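Side-chain contacts in putative glycosyltransferase (GalT1) (Streptococcus parasanguinis FW213, PDB 5HEA), which probably transfers sugars from nucleotide-activated donors, this chain being the C-terminal part, with a family 2 GT-A glycosyltransferase domain, of a longer protein: residues Q63-T68 against I80-G85; F162-F167 against R197-A202; L185-E190 against I235-E240. One frame throughout, in Å; residues are numbered along the deposited sequence.

Contact 1: Q63-T68 against I80-G85; sequences QILHQT and ITYASG
The ring of Tyr82, at the end of helix 72-82, lies across Leu65 and Gln63 of strand 62-66, and the two strand residues share it unequally. The close-packed part belongs to Leu65, whose two methyl groups meet successive parts of the tyrosine. Leu65 CD1 lies 3.9 Å from Tyr82 CB, by the attachment point of the ring, and Leu65 CD2 approaches Tyr82 CD1 to 3.7 Å, with CE1 of the ring close behind. Both methyls lie on one side of the ring plane. Leu65 and the tyrosine cross obliquely, and the contact is apolar. With CG of Tyr82 anti to the backbone N (chi1 -179°), the ring projects from the last turn of the helix down onto the strand.

Toward the phenol end the packing gives way to a looser, mixed margin. Here Gln63 crosses the tyrosine at about a right angle, and its aliphatic part makes the contact: Gln63 CB lies 3.6 Å from Tyr82 CE2, with Gln63 CG 3.7 Å from the same carbon. A bend at chi2 (-63°) carries the amide round beside the phenol oxygen, nearly coplanar with the ring. Leu65 is the better covered within this contact and Gln63 lies at its margin, all three residues being partly exposed at the surface.

Leu65 and Gln63 alternate with Ile64, which points to the other side of the sheet and packs on helix 48-58. Strand 62-66 is bonded in parallel to strand 35-41, whose Ile38 also touches Tyr82. Helix 72-82 thus lies over this part of the sheet as the connection of a beta-alpha-beta crossover from strand 62-66 to strand 87-90, within the nucleotide-binding type of fold expected for a GT-A domain.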
loop_
_atom_site.group_PDB
_atom_site.type_symbol
_atom_site.label_atom_id
_atom_site.label_comp_id
_atom_site.label_asym_id
_atom_site.label_seq_id
_atom_site.Cartn_x
_atom_site.Cartn_y
_atom_site.Cartn_z
ATOM N N GLN A 63 19.270 -26.954 -17.586
ATOM C CA GLN A 63 18.265 -26.040 -18.119
ATOM C C GLN A 63 18.086 -24.909 -17.117
ATOM O O GLN A 63 17.931 -25.154 -15.918
ATOM C CB GLN A 63 16.921 -26.751 -18.316
ATOM C CG GLN A 63 17.007 -28.151 -18.922
ATOM C CD GLN A 63 17.581 -28.155 -20.329
ATOM O OE1 GLN A 63 18.644 -28.729 -20.577
ATOM N NE2 GLN A 63 16.873 -27.520 -21.259
ATOM N N ILE A 64 18.106 -23.669 -17.591
ATOM C CA ILE A 64 17.859 -22.549 -16.692
ATOM C C ILE A 64 16.475 -21.962 -16.889
ATOM O O ILE A 64 16.041 -21.721 -18.015
ATOM C CB ILE A 64 18.861 -21.419 -16.903
ATOM C CG1 ILE A 64 20.281 -21.951 -16.917
ATOM C CG2 ILE A 64 18.711 -20.357 -15.814
ATOM C CD1 ILE A 64 21.254 -20.896 -17.241
ATOM N N LEU A 65 15.791 -21.726 -15.779
ATOM C CA LEU A 65 14.592 -20.902 -15.772
ATOM C C LEU A 65 14.896 -19.680 -14.921
ATOM O O LEU A 65 15.155 -19.797 -13.724
ATOM C CB LEU A 65 13.402 -21.645 -15.145
ATOM C CG LEU A 65 12.770 -22.881 -15.792
ATOM C CD1 LEU A 65 11.565 -23.341 -14.960
ATOM C CD2 LEU A 65 12.351 -22.611 -17.234
ATOM N N HIS A 66 14.880 -18.511 -15.538
ATOM C CA HIS A 66 14.947 -17.264 -14.801
ATOM C C HIS A 66 13.521 -16.814 -14.512
ATOM O O HIS A 66 12.682 -16.821 -15.398
ATOM C CB HIS A 66 15.641 -16.200 -15.646
ATOM C CG HIS A 66 17.059 -16.527 -15.993
ATOM N ND1 HIS A 66 18.042 -16.680 -15.040
ATOM C CD2 HIS A 66 17.668 -16.695 -17.191
ATOM C CE1 HIS A 66 19.192 -16.945 -15.632
ATOM N NE2 HIS A 66 18.994 -16.954 -16.940
ATOM N N GLN A 67 13.229 -16.431 -13.279
ATOM C CA GLN A 67 11.907 -15.894 -12.998
ATOM C C GLN A 67 12.014 -14.730 -12.048
ATOM O O GLN A 67 12.973 -14.644 -11.276
ATOM C CB GLN A 67 10.998 -16.958 -12.392
ATOM C CG GLN A 67 11.402 -17.379 -10.987
ATOM C CD GLN A 67 10.477 -18.445 -10.425
ATOM O OE1 GLN A 67 9.877 -19.209 -11.174
ATOM N NE2 GLN A 67 10.355 -18.492 -9.104
ATOM N N THR A 68 11.024 -13.842 -12.096
ATOM C CA THR A 68 10.911 -12.762 -11.120
ATOM C C THR A 68 10.828 -13.381 -9.734
ATOM O O THR A 68 10.182 -14.413 -9.556
ATOM C CB THR A 68 9.644 -11.903 -11.376
ATOM O OG1 THR A 68 9.705 -11.338 -12.692
ATOM C CG2 THR A 68 9.524 -10.786 -10.347
ATOM N N ILE A 80 9.033 -28.368 -10.771
ATOM C CA ILE A 80 8.132 -29.523 -10.930
ATOM C C ILE A 80 7.378 -29.469 -12.263
ATOM O O ILE A 80 7.176 -30.492 -12.934
ATOM C CB ILE A 80 7.122 -29.593 -9.771
ATOM C CG1 ILE A 80 7.859 -29.799 -8.442
ATOM C CG2 ILE A 80 6.096 -30.723 -9.998
ATOM C CD1 ILE A 80 6.964 -29.680 -7.210
ATOM N N THR A 81 6.980 -28.259 -12.641
ATOM C CA THR A 81 6.229 -28.020 -13.870
ATOM C C THR A 81 7.090 -28.247 -15.104
ATOM O O THR A 81 6.635 -28.840 -16.084
ATOM C CB THR A 81 5.680 -26.572 -13.887
ATOM O OG1 THR A 81 4.759 -26.411 -12.804
ATOM C CG2 THR A 81 4.971 -26.273 -15.185
ATOM N N TYR A 82 8.337 -27.790 -15.049
ATOM C CA TYR A 82 9.257 -27.926 -16.178
ATOM C C TYR A 82 9.859 -29.348 -16.298
ATOM O O TYR A 82 10.296 -29.765 -17.373
ATOM C CB TYR A 82 10.346 -26.844 -16.091
ATOM C CG TYR A 82 11.371 -26.854 -17.207
ATOM C CD1 TYR A 82 11.253 -25.999 -18.300
ATOM C CD2 TYR A 82 12.472 -27.710 -17.162
ATOM C CE1 TYR A 82 12.199 -26.011 -19.323
ATOM C CE2 TYR A 82 13.415 -27.731 -18.178
ATOM C CZ TYR A 82 13.278 -26.880 -19.251
ATOM O OH TYR A 82 14.228 -26.908 -20.249
ATOM N N ALA A 83 9.856 -30.094 -15.200
ATOM C CA ALA A 83 10.494 -31.410 -15.157
ATOM C C ALA A 83 9.871 -32.416 -16.120
ATOM O O ALA A 83 8.660 -32.589 -16.146
ATOM C CB ALA A 83 10.450 -31.959 -13.738
ATOM N N SER A 84 10.695 -33.103 -16.900
ATOM C CA SER A 84 10.151 -34.151 -17.758
ATOM C C SER A 84 10.674 -35.544 -17.403
ATOM O O SER A 84 10.457 -36.497 -18.148
ATOM C CB SER A 84 10.391 -33.829 -19.237
ATOM O OG SER A 84 11.716 -33.392 -19.453
ATOM N N GLY A 85 11.343 -35.665 -16.259
ATOM C CA GLY A 85 11.876 -36.944 -15.835
ATOM C C GLY A 85 10.824 -37.909 -15.314
ATOM O O GLY A 85 9.707 -37.511 -14.981
#

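Contact 2: F162-F167 against R197-A202; sequences FLTFTF and RLYLKA
Tyr199 reaches from helix 195-201 to helix 161-166 and ends in a hydrogen bond to the backbone carbonyl of Thr164. Its CB already points at the other helix, and CG stands beside the backbone N (chi1 -65°), which sends the ring outward toward that helix. The first ring atom to touch is Tyr199 CD2, 4.2 Å from Phe165 CE1, in a loose apolar approach that is oblique to the phenylalanine ring. Next along the same edge, Tyr199 CE2 has the methyl Thr164 CG2 at 3.8 Å. That carbon also comes close to the carbonyl, Tyr199 CE2 to Thr164 O being 3.2 Å. At the tip, Tyr199 OH donates to Thr164 O over a short 2.5 Å.

The bond is well directed: the hydroxyl sits in the carbonyl plane on a lone pair, with a C=O...O angle of 138°, while the carbonyl oxygen lies in the plane of the tyrosine ring. All three residues are buried, so the bond pairs a phenol with a peptide oxygen away from solvent. The methyl of Thr164 has a second role within its own helix, resting 3.5 Å above the centre of the Phe165 ring in a CH-pi arrangement. The Thr164 hydroxyl turns elsewhere, to the carbonyl of Asn160 one turn back.

Further packing fixes the tyrosine in place. Trp150 meets its ring edge-to-face, Met151 packs on it from a loop, and Lys171 of strand 171-174 and Ile205 of strand 204-217 touch it too. Both short helices also pack on the sheet, Leu163 against Phe121 of strand 116-125 and Leu198 against Phe173 of strand 171-174.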
loop_
_atom_site.group_PDB
_atom_site.type_symbol
_atom_site.label_atom_id
_atom_site.label_comp_id
_atom_site.label_asym_id
_atom_site.label_seq_id
_atom_site.Cartn_x
_atom_site.Cartn_y
_atom_site.Cartn_z
ATOM N N PHE A 162 13.621 -33.797 11.149
ATOM C CA PHE A 162 14.030 -32.817 10.146
ATOM C C PHE A 162 14.314 -33.494 8.806
ATOM O O PHE A 162 13.816 -33.067 7.760
ATOM C CB PHE A 162 15.272 -32.054 10.624
ATOM C CG PHE A 162 15.857 -31.119 9.590
ATOM C CD1 PHE A 162 15.378 -29.821 9.451
ATOM C CD2 PHE A 162 16.899 -31.532 8.772
ATOM C CE1 PHE A 162 15.922 -28.959 8.503
ATOM C CE2 PHE A 162 17.448 -30.669 7.825
ATOM C CZ PHE A 162 16.958 -29.388 7.692
ATOM N N LEU A 163 15.129 -34.540 8.849
ATOM C CA LEU A 163 15.440 -35.331 7.659
ATOM C C LEU A 163 14.213 -35.846 6.917
ATOM O O LEU A 163 14.132 -35.735 5.690
ATOM C CB LEU A 163 16.311 -36.520 8.032
ATOM C CG LEU A 163 16.464 -37.539 6.904
ATOM C CD1 LEU A 163 17.298 -36.956 5.785
ATOM C CD2 LEU A 163 17.066 -38.822 7.454
ATOM N N THR A 164 13.265 -36.413 7.666
ATOM C CA THR A 164 12.117 -37.087 7.082
ATOM C C THR A 164 11.082 -36.121 6.514
ATOM O O THR A 164 10.631 -36.275 5.382
ATOM C CB THR A 164 11.416 -37.999 8.123
ATOM O OG1 THR A 164 12.352 -38.966 8.620
ATOM C CG2 THR A 164 10.238 -38.737 7.496
ATOM N N PHE A 165 10.693 -35.130 7.303
ATOM C CA PHE A 165 9.517 -34.332 6.942
ATOM C C PHE A 165 9.818 -32.917 6.467
ATOM O O PHE A 165 9.128 -32.390 5.594
ATOM C CB PHE A 165 8.517 -34.285 8.101
ATOM C CG PHE A 165 7.935 -35.624 8.449
ATOM C CD1 PHE A 165 6.972 -36.204 7.643
ATOM C CD2 PHE A 165 8.359 -36.308 9.574
ATOM C CE1 PHE A 165 6.439 -37.440 7.956
ATOM C CE2 PHE A 165 7.826 -37.538 9.893
ATOM C CZ PHE A 165 6.866 -38.107 9.082
ATOM N N THR A 166 10.837 -32.290 7.039
ATOM C CA THR A 166 11.034 -30.872 6.773
ATOM C C THR A 166 12.205 -30.575 5.833
ATOM O O THR A 166 12.548 -29.409 5.624
ATOM C CB THR A 166 11.184 -30.082 8.084
ATOM O OG1 THR A 166 12.427 -30.415 8.704
ATOM C CG2 THR A 166 10.053 -30.430 9.037
ATOM N N PHE A 167 12.816 -31.621 5.273
ATOM C CA PHE A 167 13.926 -31.439 4.332
ATOM C C PHE A 167 13.598 -32.075 2.981
ATOM O O PHE A 167 13.414 -33.291 2.873
ATOM C CB PHE A 167 15.231 -32.018 4.899
ATOM C CG PHE A 167 16.472 -31.452 4.260
ATOM C CD1 PHE A 167 16.628 -30.080 4.122
ATOM C CD2 PHE A 167 17.483 -32.290 3.801
ATOM C CE1 PHE A 167 17.776 -29.546 3.530
ATOM C CE2 PHE A 167 18.625 -31.776 3.204
ATOM C CZ PHE A 167 18.773 -30.392 3.068
ATOM N N ARG A 197 3.157 -35.308 2.213
ATOM C CA ARG A 197 2.048 -35.622 1.315
ATOM C C ARG A 197 2.484 -36.542 0.169
ATOM O O ARG A 197 1.726 -37.406 -0.265
ATOM C CB ARG A 197 1.369 -34.348 0.809
ATOM C CG ARG A 197 0.788 -33.512 1.953
ATOM C CD ARG A 197 0.012 -32.318 1.453
ATOM N NE ARG A 197 0.843 -31.125 1.290
ATOM C CZ ARG A 197 0.904 -30.400 0.172
ATOM N NH1 ARG A 197 0.192 -30.772 -0.890
ATOM N NH2 ARG A 197 1.664 -29.300 0.109
ATOM N N LEU A 198 3.708 -36.372 -0.314
ATOM C CA LEU A 198 4.263 -37.322 -1.283
ATOM C C LEU A 198 4.386 -38.737 -0.708
ATOM O O LEU A 198 4.051 -39.726 -1.376
ATOM C CB LEU A 198 5.627 -36.837 -1.762
ATOM C CG LEU A 198 5.558 -35.532 -2.549
ATOM C CD1 LEU A 198 6.949 -34.893 -2.612
ATOM C CD2 LEU A 198 5.031 -35.830 -3.953
ATOM N N TYR A 199 4.857 -38.839 0.531
ATOM C CA TYR A 199 4.930 -40.142 1.208
ATOM C C TYR A 199 3.553 -40.833 1.234
ATOM O O TYR A 199 3.419 -42.043 0.974
ATOM C CB TYR A 199 5.393 -39.968 2.652
ATOM C CG TYR A 199 6.792 -39.456 2.876
ATOM C CD1 TYR A 199 7.817 -39.731 1.985
ATOM C CD2 TYR A 199 7.092 -38.716 4.020
ATOM C CE1 TYR A 199 9.104 -39.259 2.216
ATOM C CE2 TYR A 199 8.370 -38.235 4.256
ATOM C CZ TYR A 199 9.364 -38.510 3.354
ATOM O OH TYR A 199 10.626 -38.055 3.599
ATOM N N LEU A 200 2.518 -40.063 1.548
ATOM C CA LEU A 200 1.164 -40.627 1.645
ATOM C C LEU A 200 0.645 -41.139 0.293
ATOM O O LEU A 200 -0.291 -41.932 0.246
ATOM C CB LEU A 200 0.192 -39.609 2.260
ATOM C CG LEU A 200 0.446 -39.224 3.718
ATOM C CD1 LEU A 200 -0.396 -38.009 4.116
ATOM C CD2 LEU A 200 0.168 -40.415 4.649
ATOM N N LYS A 201 1.262 -40.697 -0.803
ATOM C CA LYS A 201 0.895 -41.176 -2.134
ATOM C C LYS A 201 1.566 -42.515 -2.435
ATOM O O LYS A 201 1.118 -43.247 -3.313
ATOM C CB LYS A 201 1.303 -40.163 -3.211
ATOM C CG LYS A 201 0.484 -38.876 -3.250
ATOM C CD LYS A 201 -0.838 -39.089 -3.952
ATOM C CE LYS A 201 -1.336 -37.796 -4.593
ATOM N NZ LYS A 201 -0.654 -37.459 -5.875
ATOM N N ALA A 202 2.632 -42.837 -1.707
ATOM C CA ALA A 202 3.442 -44.019 -2.027
ATOM C C ALA A 202 2.890 -45.309 -1.422
ATOM O O ALA A 202 2.062 -45.267 -0.511
ATOM C CB ALA A 202 4.894 -43.803 -1.597
#

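Contact 3: L185-E190 against I235-E240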
loop_
_atom_site.group_PDB
_atom_site.type_symbol
_atom_site.label_atom_id
_atom_site.label_comp_id
_atom_site.label_asym_id
_atom_site.label_seq_id
_atom_site.Cartn_x
_atom_site.Cartn_y
_atom_site.Cartn_z
ATOM N N LEU A 185 2.691 -21.219 -1.457
ATOM C CA LEU A 185 3.346 -19.972 -1.836
ATOM C C LEU A 185 3.586 -19.024 -0.670
ATOM O O LEU A 185 2.796 -18.964 0.275
ATOM C CB LEU A 185 2.554 -19.257 -2.933
ATOM C CG LEU A 185 2.683 -19.821 -4.350
ATOM C CD1 LEU A 185 3.997 -20.583 -4.521
ATOM C CD2 LEU A 185 1.506 -20.688 -4.734
ATOM N N GLY A 186 4.703 -18.303 -0.741
ATOM C CA GLY A 186 5.023 -17.248 0.206
ATOM C C GLY A 186 5.317 -17.755 1.601
ATOM O O GLY A 186 5.653 -16.984 2.498
ATOM N N ARG A 187 5.202 -19.066 1.769
ATOM C CA ARG A 187 5.286 -19.711 3.066
ATOM C C ARG A 187 6.704 -20.232 3.254
ATOM O O ARG A 187 7.297 -20.777 2.326
ATOM C CB ARG A 187 4.288 -20.880 3.100
ATOM C CG ARG A 187 3.705 -21.245 4.459
ATOM C CD ARG A 187 3.222 -22.701 4.458
ATOM N NE ARG A 187 2.346 -23.034 5.581
ATOM C CZ ARG A 187 1.127 -23.563 5.459
ATOM N NH1 ARG A 187 0.628 -23.830 4.254
ATOM N NH2 ARG A 187 0.404 -23.834 6.544
ATOM N N LEU A 188 7.257 -20.037 4.447
ATOM C CA LEU A 188 8.480 -20.727 4.840
ATOM C C LEU A 188 8.000 -22.019 5.497
ATOM O O LEU A 188 6.794 -22.194 5.680
ATOM C CB LEU A 188 9.294 -19.883 5.829
ATOM C CG LEU A 188 10.834 -19.913 5.829
ATOM C CD1 LEU A 188 11.393 -19.740 7.251
ATOM C CD2 LEU A 188 11.409 -21.157 5.157
ATOM N N ARG A 189 8.926 -22.914 5.853
ATOM C CA ARG A 189 8.580 -24.278 6.265
ATOM C C ARG A 189 7.705 -24.893 5.169
ATOM O O ARG A 189 6.646 -25.467 5.426
ATOM C CB ARG A 189 7.855 -24.280 7.617
ATOM C CG ARG A 189 8.640 -23.668 8.764
ATOM C CD ARG A 189 9.871 -24.500 9.088
ATOM N NE ARG A 189 10.197 -24.467 10.513
ATOM C CZ ARG A 189 9.824 -25.397 11.390
ATOM N NH1 ARG A 189 9.110 -26.448 10.994
ATOM N NH2 ARG A 189 10.170 -25.276 12.664
ATOM N N GLU A 190 8.132 -24.715 3.925
ATOM C CA GLU A 190 7.330 -25.166 2.800
ATOM C C GLU A 190 7.527 -26.669 2.605
ATOM O O GLU A 190 6.578 -27.375 2.239
ATOM C CB GLU A 190 7.646 -24.361 1.529
ATOM C CG GLU A 190 9.074 -24.509 0.959
ATOM C CD GLU A 190 10.125 -23.566 1.581
ATOM O OE1 GLU A 190 9.848 -22.872 2.590
ATOM O OE2 GLU A 190 11.259 -23.523 1.049
ATOM N N ILE A 235 3.262 -24.254 13.329
ATOM C CA ILE A 235 2.096 -24.725 14.064
ATOM C C ILE A 235 1.022 -25.217 13.108
ATOM O O ILE A 235 0.529 -26.328 13.256
ATOM C CB ILE A 235 1.543 -23.614 14.994
ATOM C CG1 ILE A 235 2.618 -23.213 16.003
ATOM C CG2 ILE A 235 0.295 -24.082 15.722
ATOM C CD1 ILE A 235 3.175 -24.415 16.756
ATOM N N SER A 236 0.654 -24.398 12.120
ATOM C CA SER A 236 -0.424 -24.795 11.206
ATOM C C SER A 236 -0.060 -26.028 10.350
ATOM O O SER A 236 -0.928 -26.864 10.070
ATOM C CB SER A 236 -0.882 -23.617 10.337
ATOM O OG SER A 236 0.163 -23.198 9.500
ATOM N N ASN A 237 1.212 -26.158 9.959
ATOM C CA ASN A 237 1.672 -27.376 9.275
ATOM C C ASN A 237 1.436 -28.633 10.105
ATOM O O ASN A 237 0.987 -29.641 9.580
ATOM C CB ASN A 237 3.166 -27.319 8.903
ATOM C CG ASN A 237 3.457 -26.340 7.773
ATOM O OD1 ASN A 237 2.544 -25.821 7.140
ATOM N ND2 ASN A 237 4.738 -26.100 7.508
ATOM N N ALA A 238 1.786 -28.584 11.390
ATOM C CA ALA A 238 1.610 -29.741 12.272
ATOM C C ALA A 238 0.116 -30.081 12.482
ATOM O O ALA A 238 -0.266 -31.254 12.540
ATOM C CB ALA A 238 2.314 -29.506 13.621
ATOM N N GLU A 239 -0.721 -29.054 12.588
ATOM C CA GLU A 239 -2.173 -29.253 12.743
ATOM C C GLU A 239 -2.806 -29.854 11.492
ATOM O O GLU A 239 -3.573 -30.802 11.563
ATOM C CB GLU A 239 -2.852 -27.932 13.119
ATOM C CG GLU A 239 -2.531 -27.532 14.561
ATOM C CD GLU A 239 -2.823 -26.074 14.879
ATOM O OE1 GLU A 239 -3.158 -25.310 13.948
ATOM O OE2 GLU A 239 -2.717 -25.699 16.073
ATOM N N GLU A 240 -2.466 -29.300 10.339
ATOM C CA GLU A 240 -2.898 -29.858 9.057
ATOM C C GLU A 240 -2.475 -31.335 8.905
ATOM O O GLU A 240 -3.265 -32.196 8.497
ATOM C CB GLU A 240 -2.290 -28.988 7.951
ATOM C CG GLU A 240 -2.581 -29.374 6.507
ATOM C CD GLU A 240 -1.918 -28.386 5.545
ATOM O OE1 GLU A 240 -0.689 -28.117 5.675
ATOM O OE2 GLU A 240 -2.635 -27.845 4.682
#
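Two hydrogen bonds, an amide oxygen over a guanidinium face and a longer-range charge pairing join Arg187 and Arg189 to Ser236, Asn237 and Glu240. The first hydrogen bond runs from Arg187 NH2 to Ser236 OG (3.0 Å, N-H...O angle 142°), with the serine oxygen at the edge of the guanidinium and close to its plane. The second is donated by Asn237 ND2 to the backbone carbonyl Arg189 O (2.9 Å, N-H...O angle 131°). It uses a lone pair in the carbonyl plane, although the oxygen is tilted somewhat from the plane of the amide. Asn237 ND2 also serves Asp192, so one side-chain amide ties two points of the loop to the helix.

The contact over the guanidinium face is different in kind. Asn237 OD1 lies over one face of the Arg187 guanidinium, 3.2 Å from Arg187 CZ, with the two planes 47° apart. No N-H is directed at this oxygen, and any attraction is probably electrostatic. The arginine is extended from CG to NE, which lets it slide past the asparagine in the opposite direction; Arg187 NE bonds to Ser233. Arg187 is poorly ordered, with high B-factors, so its distances carry less certainty.

By charge alone, Arg187 NH2 faces Glu240 OE1 at 4.5 Å, too far for a salt bridge. Glu240 has its firm partner in Lys285 of the fourth subunit; Arg189 NE is paired with Asp229 of its own chain.

The loop between strand 171-174 and helix 195-201 thus rests on helix 231-247. Helix 253-272 flanks the contact through Arg262, which touches both Arg189 and Ala238, and on the loop's other side Glu190 forms a salt bridge with Arg76 of helix 72-82.

How the contacts relate
Contacts 2 and 3 are neighbours, their centres 14 Å apart and their nearest atoms about 5 Å apart, and their segments alternate along the chain. Asp192 lies between them, touched by Thr166 and bonded by Asn237, and both regions border the fourth subunit. Contact 1 stands apart, its centre 22 Å from that of contact 2 and 24 Å from that of contact 3, at the surface near the second and third subunits. Helix 72-82 links it to contact 3, since Leu185 packs on Ala74 and Asn77. Together they sample the parallel part of the mixed sheet, the short helices beside it and the helical C-terminal region, with no ligand to mark an active site.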